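Local atomic coordinates of major extracellular endoglucanase (Xanthomonas campestris pv. campestris, PDB entry 4TUF), a protein that hydrolyses internal beta-1,4-glucosidic linkages of cellulose and related beta-glucans through a family 5 glycoside hydrolase catalytic domain, the part of the enzyme described here. Residues Thr171-Asn174 against Lys175-Glu178; Gly323-Arg326 against Asp327-Ser331. All coordinates share one frame; numbering follows the deposited sequence.

Contact 1 (Thr171-Asn174 against Lys175-Glu178); sequences TDWN and KAAE. With 2HP (dihydrogenphosphate ion), chain H.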
loop_
_atom_site.group_PDB
_atom_site.type_symbol
_atom_site.label_atom_id
_atom_site.label_comp_id
_atom_site.label_asym_id
_atom_site.label_seq_id
_atom_site.Cartn_x
_atom_site.Cartn_y
_atom_site.Cartn_z
ATOM N N THR A 171 16.085 12.207 10.268
ATOM C CA THR A 171 15.984 10.942 9.548
ATOM C C THR A 171 15.091 9.893 10.218
ATOM O O THR A 171 14.775 8.874 9.606
ATOM C CB THR A 171 17.377 10.312 9.347
ATOM O OG1 THR A 171 17.994 10.090 10.621
ATOM C CG2 THR A 171 18.265 11.217 8.511
ATOM N N ASP A 172 14.691 10.127 11.464
ATOM C CA ASP A 172 13.909 9.131 12.196
ATOM C C ASP A 172 12.465 9.047 11.704
ATOM O O ASP A 172 11.621 9.869 12.058
ATOM C CB ASP A 172 13.927 9.424 13.699
ATOM C CG ASP A 172 15.167 8.873 14.390
ATOM O OD1 ASP A 172 15.910 8.086 13.759
ATOM O OD2 ASP A 172 15.391 9.218 15.571
ATOM N N TRP A 173 12.189 8.027 10.900
ATOM C CA TRP A 173 10.856 7.796 10.358
ATOM C C TRP A 173 9.808 7.562 11.439
ATOM O O TRP A 173 8.649 7.957 11.280
ATOM C CB TRP A 173 10.883 6.605 9.398
ATOM C CG TRP A 173 9.529 6.089 9.022
ATOM C CD1 TRP A 173 9.084 4.806 9.137
ATOM C CD2 TRP A 173 8.437 6.843 8.472
ATOM N NE1 TRP A 173 7.787 4.709 8.695
ATOM C CE2 TRP A 173 7.365 5.944 8.282
ATOM C CE3 TRP A 173 8.261 8.187 8.125
ATOM C CZ2 TRP A 173 6.131 6.348 7.767
ATOM C CZ3 TRP A 173 7.033 8.588 7.610
ATOM C CH2 TRP A 173 5.986 7.671 7.438
ATOM N N ASN A 174 10.204 6.924 12.538
ATOM C CA ASN A 174 9.255 6.618 13.608
ATOM C C ASN A 174 8.610 7.876 14.185
ATOM O O ASN A 174 7.403 7.920 14.399
ATOM C CB ASN A 174 9.934 5.824 14.727
ATOM C CG ASN A 174 11.183 6.496 15.241
ATOM O OD1 ASN A 174 12.043 6.906 14.459
ATOM N ND2 ASN A 174 11.291 6.622 16.563
ATOM N N LYS A 175 9.417 8.904 14.415
ATOM C CA LYS A 175 8.903 10.144 14.976
ATOM C C LYS A 175 8.058 10.909 13.963
ATOM O O LYS A 175 7.048 11.522 14.319
ATOM C CB LYS A 175 10.053 11.014 15.472
ATOM C CG LYS A 175 10.962 10.299 16.454
ATOM C CD LYS A 175 10.186 9.742 17.638
ATOM C CE LYS A 175 9.791 10.830 18.614
ATOM N NZ LYS A 175 9.251 10.238 19.869
ATOM N N ALA A 176 8.471 10.873 12.701
ATOM C CA ALA A 176 7.711 11.528 11.645
ATOM C C ALA A 176 6.348 10.860 11.472
ATOM O O ALA A 176 5.363 11.523 11.152
ATOM C CB ALA A 176 8.481 11.512 10.351
ATOM N N ALA A 177 6.292 9.551 11.704
ATOM C CA ALA A 177 5.033 8.813 11.601
ATOM C C ALA A 177 4.102 9.152 12.758
ATOM O O ALA A 177 2.883 9.177 12.601
ATOM C CB ALA A 177 5.293 7.325 11.557
ATOM N N GLU A 178 4.686 9.404 13.924
ATOM C CA GLU A 178 3.915 9.830 15.084
ATOM C C GLU A 178 3.260 11.180 14.825
ATOM O O GLU A 178 2.098 11.389 15.164
ATOM C CB GLU A 178 4.801 9.897 16.322
ATOM C CG GLU A 178 5.346 8.550 16.736
ATOM C CD GLU A 178 6.310 8.635 17.899
ATOM O OE1 GLU A 178 6.702 7.568 18.426
ATOM O OE2 GLU A 178 6.677 9.766 18.282
HETATM P P 2HP H . 14.185 12.226 17.877
HETATM O O1 2HP H . 13.105 13.286 17.832
HETATM O O2 2HP H . 13.830 11.162 18.897
HETATM O O3 2HP H . 14.317 11.577 16.520
HETATM O O4 2HP H . 15.498 12.884 18.247
HETATM O O HOH W 1 8.917 5.599 18.023
#
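The backbone carbonyl of Asp172 draws two amides of the first helical turn at once, Lys175 N and Ala176 N, each through a weak bond of 3.4 Å to Asp172 O. One residue further on the pairing becomes firmer: Ala177 N donates to Trp173 O at 2.9 Å, and Glu178 N reaches Asn174 O. Asp172 occupies the N-cap position, but its carboxylate makes no capping bond. OD1 instead takes the hydroxyls of Thr163 and Thr166, and OD2 lies 2.8 Å from O3 of a dihydrogenphosphate ion. Lys175 borders the same ion with its aliphatic chain, CG coming 3.6 Å from O3. Bends at chi2 and chi3 fold that chain round, and NZ then forms a salt bridge with Glu178 OE2 at 3.1 Å, meeting the syn side of the carboxylate 18° out of its plane. This is the start of helix 173-187, which links strands 149-153 and 192-195 in a beta-alpha-beta crossover of the TIM barrel. The Trp173 indole, with CG anti to the backbone N (chi1 167°), lies along the following turn. Ala177 CB sits over one face, 4.1 Å from the centroid of the six-membered ring in a CH-pi contact, while Ala176 CB packs obliquely beside CE3. The indole NE1 is satisfied by Glu196 O. The Asn174 amide crosses the Lys175 chain, ND2 lying 3.5 Å from Lys175 CD. Asn174 OD1 accepts from Gly165 N, and Asn174 ND2 donates to a water that in turn donates to Glu178 OE1, an oxygen also bonded by Asn225 N.

Contact 2 (Gly323-Arg326 against Asp327-Ser331); sequences GILR and DDWTS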
loop_
_atom_site.group_PDB
_atom_site.type_symbol
_atom_site.label_atom_id
_atom_site.label_comp_id
_atom_site.label_asym_id
_atom_site.label_seq_id
_atom_site.Cartn_x
_atom_site.Cartn_y
_atom_site.Cartn_z
ATOM N N GLY A 323 0.606 -7.083 -13.586
ATOM C CA GLY A 323 -0.502 -6.927 -12.666
ATOM C C GLY A 323 -1.504 -8.063 -12.723
ATOM O O GLY A 323 -1.178 -9.180 -13.116
ATOM N N ILE A 324 -2.729 -7.773 -12.306
ATOM C CA ILE A 324 -3.814 -8.730 -12.408
ATOM C C ILE A 324 -4.325 -8.735 -13.852
ATOM O O ILE A 324 -4.622 -9.789 -14.416
ATOM C CB ILE A 324 -4.943 -8.396 -11.423
ATOM C CG1 ILE A 324 -4.409 -8.414 -9.991
ATOM C CG2 ILE A 324 -6.075 -9.386 -11.543
ATOM C CD1 ILE A 324 -3.864 -9.760 -9.567
ATOM N N LEU A 325 -4.399 -7.552 -14.453
ATOM C CA LEU A 325 -4.743 -7.432 -15.868
ATOM C C LEU A 325 -3.514 -7.624 -16.749
ATOM O O LEU A 325 -2.399 -7.276 -16.361
ATOM C CB LEU A 325 -5.374 -6.070 -16.167
ATOM C CG LEU A 325 -6.711 -5.750 -15.501
ATOM C CD1 LEU A 325 -7.083 -4.316 -15.780
ATOM C CD2 LEU A 325 -7.799 -6.683 -15.995
ATOM N N ARG A 326 -3.722 -8.178 -17.936
ATOM C CA ARG A 326 -2.660 -8.242 -18.928
ATOM C C ARG A 326 -2.561 -6.903 -19.663
ATOM O O ARG A 326 -3.254 -5.948 -19.320
ATOM C CB ARG A 326 -2.900 -9.387 -19.911
ATOM C CG ARG A 326 -2.965 -10.764 -19.265
ATOM C CD ARG A 326 -2.916 -11.865 -20.318
ATOM N NE ARG A 326 -3.076 -13.191 -19.732
ATOM C CZ ARG A 326 -2.078 -13.907 -19.227
ATOM N NH1 ARG A 326 -0.846 -13.418 -19.239
ATOM N NH2 ARG A 326 -2.309 -15.107 -18.709
ATOM N N ASP A 327 -1.708 -6.841 -20.678
ATOM C CA ASP A 327 -1.416 -5.581 -21.354
ATOM C C ASP A 327 -2.585 -5.066 -22.196
ATOM O O ASP A 327 -2.594 -3.902 -22.601
ATOM C CB ASP A 327 -0.169 -5.735 -22.228
ATOM C CG ASP A 327 1.040 -6.206 -21.442
ATOM O OD1 ASP A 327 1.262 -5.698 -20.320
ATOM O OD2 ASP A 327 1.765 -7.092 -21.943
ATOM N N ASP A 328 -3.569 -5.925 -22.460
ATOM C CA ASP A 328 -4.758 -5.514 -23.207
ATOM C C ASP A 328 -5.776 -4.830 -22.295
ATOM O O ASP A 328 -6.826 -4.379 -22.752
ATOM C CB ASP A 328 -5.403 -6.710 -23.919
ATOM C CG ASP A 328 -5.675 -7.878 -22.985
ATOM O OD1 ASP A 328 -5.546 -7.719 -21.749
ATOM O OD2 ASP A 328 -6.029 -8.962 -23.490
ATOM N N TRP A 329 -5.461 -4.780 -21.004
ATOM C CA TRP A 329 -6.286 -4.105 -20.003
ATOM C C TRP A 329 -7.664 -4.729 -19.821
ATOM O O TRP A 329 -8.543 -4.122 -19.210
ATOM C CB TRP A 329 -6.431 -2.625 -20.354
ATOM C CG TRP A 329 -5.241 -1.846 -19.952
ATOM C CD1 TRP A 329 -4.139 -1.571 -20.712
ATOM C CD2 TRP A 329 -5.006 -1.260 -18.669
ATOM N NE1 TRP A 329 -3.234 -0.837 -19.977
ATOM C CE2 TRP A 329 -3.744 -0.635 -18.720
ATOM C CE3 TRP A 329 -5.741 -1.201 -17.483
ATOM C CZ2 TRP A 329 -3.203 0.039 -17.629
ATOM C CZ3 TRP A 329 -5.202 -0.531 -16.401
ATOM C CH2 TRP A 329 -3.946 0.084 -16.482
ATOM N N THR A 330 -7.845 -5.944 -20.335
ATOM C CA THR A 330 -9.125 -6.631 -20.220
ATOM C C THR A 330 -8.974 -8.058 -19.701
ATOM O O THR A 330 -9.845 -8.554 -18.994
ATOM C CB THR A 330 -9.863 -6.668 -21.571
ATOM O OG1 THR A 330 -8.960 -7.084 -22.602
ATOM C CG2 THR A 330 -10.402 -5.294 -21.919
ATOM N N SER A 331 -7.871 -8.713 -20.046
ATOM C CA SER A 331 -7.676 -10.118 -19.687
ATOM C C SER A 331 -7.107 -10.272 -18.276
ATOM O O SER A 331 -6.226 -9.515 -17.863
ATOM C CB SER A 331 -6.759 -10.803 -20.698
ATOM O OG SER A 331 -7.185 -10.547 -22.025
#
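Two backbone hydrogen bonds close the bend between Arg326 and Ser331. Arg326 N donates to Ser331 O at 2.8 Å, and Trp329 N returns to Arg326 O at 3.0 Å, approaching from above the carbonyl plane. Ser331 O also receives a CA-H...O contact from Leu325 CA. Among side-chain bonds, those of Asp328 lie within the turn: OD1 accepts both Thr330 N, at 3.2 Å, and Ser331 N, at 3.0 Å. With chi1 at 52°, CG stands between the backbone N and the carbonyl carbon, which turns one face of the carboxylate to the two amides. Apolar contacts come from Leu325, whose CD1 meets Trp329 CE3 at 3.8 Å, the two side chains crossing at about a right angle. Trp329 further packs edge-to-face with Trp38. The extended Arg326 chain runs beside Ser331: CD lies 4.0 Å from Ser331 CB, which also sits at the edge of the Arg326 guanidinium, near its plane. The Arg326 charge is paired with Glu285 through NH1. The backbone from Arg326 to Trp329 forms a type I beta turn, overlapped by an Asx turn in which Asp328 OD1 takes Thr330 N, and extended to an Asx motif by Ser331 N.

How the contacts relate
From the N terminus the chain first reaches contact 1, where residues 171-178 turn out of the loop after strand 149-153 and start helix 173-187 on the way to strand 192-195. Contact 2 follows much later, in the loop between strand 309-311 and the final helix 334-344, where residues 323-331 bend back on themselves. The two are in series, neither nested nor crossing. Each is local, and they lie on opposite sides of the chain's centre, with centres 37 Å apart and nearest atoms about 25 Å apart. Contact 1 thus belongs to a middle crossover of the barrel, whereas contact 2 packs the last barrel loop against helix 42-51.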